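Local coordinates for Wnt inhibitor of Dorsal protein (Drosophila melanogaster, PDB 4KRR) that is a secreted Wnt-family growth factor that probably binds frizzled receptors and signals to the nucleus, represented here by its N-terminal domain and linker, at residues 60-71 and 155-165. Residues are numbered along the deposited sequence; the frame is centred on the assembly and turned at random.
Sequences AISMAAIVHTLT and LKPFEAIAQDL
L155, the last residue of strand 149-155, lays its CD1 methyl against T71, 3.7 Å from T71 CB, while the rest of its side chain runs past that of H68 in the opposite direction. The next residue makes the single polar link, and it illustrates how one directed bond can tie the loop entering helix 158-170 to the side of helix 53-75 in a contact that is otherwise apolar and aromatic. H68 NE2 donates to K156 O at 2.9 Å, close to the imidazole plane and nearly in line with the C=O bond, with an N-H...O angle of 157°. The CB of K156 points away from helix 53-75, and its NZ forms a salt bridge with D164 OD2, further along its own segment. P157 is the N-cap of helix 158-170, and F158 follows as the knob, seated among I61, A64, A65 and H68. With CG anti to the backbone N (chi1 -172°), the phenyl ring is carried across to helix 53-75, and CZ comes within 3.5 Å of A65 CB. F158 also meets the imidazole twice: F158 CB lies 4.2 Å from the centroid of the H68 ring, over one face, in a CH-pi contact, and the phenyl presents its edge to the imidazole face, the planes 69° apart. I161 CD1 closes on H68 CD2 from near the imidazole plane. A leucine in place of H68 would probably leave K156 O without this donor and deprive F158 of its aromatic partner. Next in the chain, A162 CB touches I61 CD1, and one turn beyond I161, L165 CD1 reaches both that methyl and A64 CB, at 3.7 Å each. The two helices run roughly antiparallel within the helical core of this Wnt N-terminal domain, with helix 8-26 meeting A65 and F158, helix 113-127 meeting A60 and L165, and helix 97-107 packing on M63, V67 and T71.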
loop_
_atom_site.group_PDB
_atom_site.type_symbol
_atom_site.label_atom_id
_atom_site.label_comp_id
_atom_site.label_asym_id
_atom_site.label_seq_id
_atom_site.Cartn_x
_atom_site.Cartn_y
_atom_site.Cartn_z
ATOM N N ALA A 60 -5.493 -3.980 -0.481
ATOM C CA ALA A 60 -4.094 -3.810 -0.872
ATOM C C ALA A 60 -3.744 -2.350 -1.139
ATOM O O ALA A 60 -2.757 -1.838 -0.608
ATOM C CB ALA A 60 -3.773 -4.661 -2.095
ATOM N N ILE A 61 -4.548 -1.681 -1.962
ATOM C CA ILE A 61 -4.278 -0.288 -2.311
ATOM C C ILE A 61 -4.446 0.627 -1.095
ATOM O O ILE A 61 -3.763 1.645 -0.976
ATOM C CB ILE A 61 -5.148 0.205 -3.505
ATOM C CG1 ILE A 61 -4.630 1.541 -4.048
ATOM C CG2 ILE A 61 -6.615 0.320 -3.117
ATOM C CD1 ILE A 61 -3.394 1.421 -4.928
ATOM N N SER A 62 -5.338 0.251 -0.183
ATOM C CA SER A 62 -5.575 1.041 1.020
ATOM C C SER A 62 -4.417 0.903 2.003
ATOM O O SER A 62 -3.925 1.898 2.533
ATOM C CB SER A 62 -6.895 0.640 1.683
ATOM O OG SER A 62 -7.978 0.822 0.789
ATOM N N MET A 63 -3.988 -0.334 2.242
ATOM C CA MET A 63 -2.822 -0.593 3.077
ATOM C C MET A 63 -1.581 0.100 2.527
ATOM O O MET A 63 -0.824 0.717 3.275
ATOM C CB MET A 63 -2.551 -2.092 3.173
ATOM C CG MET A 63 -1.217 -2.417 3.824
ATOM S SD MET A 63 -0.894 -4.180 3.931
ATOM C CE MET A 63 0.778 -4.170 4.574
ATOM N N ALA A 64 -1.380 -0.012 1.218
ATOM C CA ALA A 64 -0.215 0.575 0.566
ATOM C C ALA A 64 -0.191 2.094 0.709
ATOM O O ALA A 64 0.863 2.688 0.934
ATOM C CB ALA A 64 -0.169 0.175 -0.902
ATOM N N ALA A 65 -1.359 2.716 0.581
ATOM C CA ALA A 65 -1.461 4.169 0.660
ATOM C C ALA A 65 -1.227 4.668 2.079
ATOM O O ALA A 65 -0.653 5.736 2.283
ATOM C CB ALA A 65 -2.814 4.633 0.151
ATOM N N ILE A 66 -1.676 3.890 3.056
ATOM C CA ILE A 66 -1.495 4.244 4.456
ATOM C C ILE A 66 -0.023 4.147 4.848
ATOM O O ILE A 66 0.509 5.033 5.520
ATOM C CB ILE A 66 -2.359 3.352 5.377
ATOM C CG1 ILE A 66 -3.843 3.649 5.153
ATOM C CG2 ILE A 66 -1.999 3.572 6.839
ATOM C CD1 ILE A 66 -4.773 2.785 5.977
ATOM N N VAL A 67 0.632 3.073 4.415
ATOM C CA VAL A 67 2.050 2.867 4.701
ATOM C C VAL A 67 2.918 3.888 3.963
ATOM O O VAL A 67 3.890 4.408 4.515
ATOM C CB VAL A 67 2.495 1.427 4.354
ATOM C CG1 VAL A 67 4.000 1.269 4.528
ATOM C CG2 VAL A 67 1.748 0.415 5.221
ATOM N N HIS A 68 2.554 4.179 2.717
ATOM C CA HIS A 68 3.250 5.189 1.927
ATOM C C HIS A 68 3.149 6.550 2.609
ATOM O O HIS A 68 4.123 7.301 2.670
ATOM C CB HIS A 68 2.658 5.261 0.516
ATOM C CG HIS A 68 3.430 6.131 -0.429
ATOM N ND1 HIS A 68 3.313 7.504 -0.443
ATOM C CD2 HIS A 68 4.317 5.819 -1.404
ATOM C CE1 HIS A 68 4.099 8.002 -1.381
ATOM N NE2 HIS A 68 4.718 7.001 -1.980
ATOM N N THR A 69 1.963 6.857 3.125
ATOM C CA THR A 69 1.733 8.116 3.823
ATOM C C THR A 69 2.548 8.168 5.111
ATOM O O THR A 69 3.188 9.177 5.410
ATOM C CB THR A 69 0.239 8.314 4.152
ATOM O OG1 THR A 69 -0.520 8.335 2.937
ATOM C CG2 THR A 69 0.020 9.620 4.902
ATOM N N LEU A 70 2.526 7.070 5.862
ATOM C CA LEU A 70 3.236 6.982 7.132
ATOM C C LEU A 70 4.748 7.055 6.941
ATOM O O LEU A 70 5.446 7.733 7.695
ATOM C CB LEU A 70 2.858 5.696 7.873
ATOM C CG LEU A 70 3.580 5.438 9.196
ATOM C CD1 LEU A 70 3.337 6.581 10.173
ATOM C CD2 LEU A 70 3.148 4.107 9.801
ATOM N N THR A 71 5.247 6.351 5.931
ATOM C CA THR A 71 6.670 6.366 5.614
ATOM C C THR A 71 7.131 7.770 5.231
ATOM O O THR A 71 8.157 8.256 5.716
ATOM C CB THR A 71 6.991 5.413 4.450
ATOM O OG1 THR A 71 6.531 4.094 4.767
ATOM C CG2 THR A 71 8.489 5.377 4.180
ATOM N N LEU A 155 10.372 6.515 -1.311
ATOM C CA LEU A 155 9.388 5.682 -1.991
ATOM C C LEU A 155 8.973 6.326 -3.308
ATOM O O LEU A 155 8.884 7.551 -3.401
ATOM C CB LEU A 155 8.155 5.477 -1.111
ATOM C CG LEU A 155 8.267 4.494 0.056
ATOM C CD1 LEU A 155 6.982 4.481 0.868
ATOM C CD2 LEU A 155 8.585 3.101 -0.459
ATOM N N LYS A 156 8.717 5.496 -4.319
ATOM C CA LYS A 156 8.212 5.974 -5.604
ATOM C C LYS A 156 6.930 6.765 -5.395
ATOM O O LYS A 156 6.266 6.608 -4.369
ATOM C CB LYS A 156 7.905 4.796 -6.536
ATOM C CG LYS A 156 9.087 3.934 -6.909
ATOM C CD LYS A 156 8.683 2.870 -7.920
ATOM C CE LYS A 156 7.569 1.984 -7.381
ATOM N NZ LYS A 156 7.207 0.904 -8.341
ATOM N N PRO A 157 6.578 7.625 -6.365
ATOM C CA PRO A 157 5.250 8.245 -6.337
ATOM C C PRO A 157 4.177 7.163 -6.272
ATOM O O PRO A 157 4.345 6.094 -6.863
ATOM C CB PRO A 157 5.181 9.005 -7.668
ATOM C CG PRO A 157 6.354 8.516 -8.481
ATOM C CD PRO A 157 7.390 8.114 -7.490
ATOM N N PHE A 158 3.098 7.426 -5.546
ATOM C CA PHE A 158 2.123 6.379 -5.268
ATOM C C PHE A 158 1.429 5.851 -6.522
ATOM O O PHE A 158 0.990 4.701 -6.556
ATOM C CB PHE A 158 1.092 6.837 -4.236
ATOM C CG PHE A 158 0.183 5.739 -3.787
ATOM C CD1 PHE A 158 0.655 4.731 -2.964
ATOM C CD2 PHE A 158 -1.136 5.695 -4.206
ATOM C CE1 PHE A 158 -0.173 3.704 -2.557
ATOM C CE2 PHE A 158 -1.970 4.671 -3.799
ATOM C CZ PHE A 158 -1.487 3.676 -2.974
ATOM N N GLU A 159 1.347 6.689 -7.552
ATOM C CA GLU A 159 0.730 6.293 -8.814
ATOM C C GLU A 159 1.453 5.099 -9.440
ATOM O O GLU A 159 0.828 4.250 -10.075
ATOM C CB GLU A 159 0.701 7.467 -9.800
ATOM C CG GLU A 159 0.114 8.756 -9.235
ATOM C CD GLU A 159 1.137 9.595 -8.486
ATOM O OE1 GLU A 159 2.001 10.209 -9.148
ATOM O OE2 GLU A 159 1.080 9.639 -7.239
ATOM N N ALA A 160 2.769 5.039 -9.255
ATOM C CA ALA A 160 3.567 3.938 -9.794
ATOM C C ALA A 160 3.350 2.658 -8.993
ATOM O O ALA A 160 3.245 1.568 -9.558
ATOM C CB ALA A 160 5.043 4.312 -9.824
ATOM N N ILE A 161 3.289 2.798 -7.673
ATOM C CA ILE A 161 2.969 1.680 -6.790
ATOM C C ILE A 161 1.559 1.164 -7.081
ATOM O O ILE A 161 1.314 -0.044 -7.084
ATOM C CB ILE A 161 3.097 2.093 -5.304
ATOM C CG1 ILE A 161 4.540 2.511 -4.998
ATOM C CG2 ILE A 161 2.649 0.963 -4.379
ATOM C CD1 ILE A 161 4.742 3.092 -3.611
ATOM N N ALA A 162 0.641 2.092 -7.348
ATOM C CA ALA A 162 -0.741 1.752 -7.676
ATOM C C ALA A 162 -0.833 0.921 -8.955
ATOM O O ALA A 162 -1.656 0.010 -9.055
ATOM C CB ALA A 162 -1.580 3.016 -7.806
ATOM N N GLN A 163 0.014 1.237 -9.929
ATOM C CA GLN A 163 0.053 0.477 -11.175
ATOM C C GLN A 163 0.555 -0.943 -10.932
ATOM O O GLN A 163 0.057 -1.896 -11.535
ATOM C CB GLN A 163 0.919 1.182 -12.223
ATOM C CG GLN A 163 1.054 0.411 -13.533
ATOM C CD GLN A 163 -0.290 -0.004 -14.113
ATOM O OE1 GLN A 163 -1.216 0.802 -14.207
ATOM N NE2 GLN A 163 -0.402 -1.271 -14.497
ATOM N N ASP A 164 1.537 -1.081 -10.046
ATOM C CA ASP A 164 2.048 -2.398 -9.675
ATOM C C ASP A 164 0.951 -3.242 -9.038
ATOM O O ASP A 164 0.815 -4.428 -9.336
ATOM C CB ASP A 164 3.234 -2.274 -8.714
ATOM C CG ASP A 164 4.459 -1.664 -9.370
ATOM O OD1 ASP A 164 4.611 -1.809 -10.600
ATOM O OD2 ASP A 164 5.271 -1.041 -8.652
ATOM N N LEU A 165 0.169 -2.623 -8.161
ATOM C CA LEU A 165 -0.914 -3.333 -7.486
ATOM C C LEU A 165 -2.024 -3.708 -8.464
ATOM O O LEU A 165 -2.644 -4.764 -8.333
ATOM C CB LEU A 165 -1.468 -2.505 -6.327
ATOM C CG LEU A 165 -0.580 -2.425 -5.084
ATOM C CD1 LEU A 165 -1.163 -1.455 -4.072
ATOM C CD2 LEU A 165 -0.404 -3.804 -4.463
#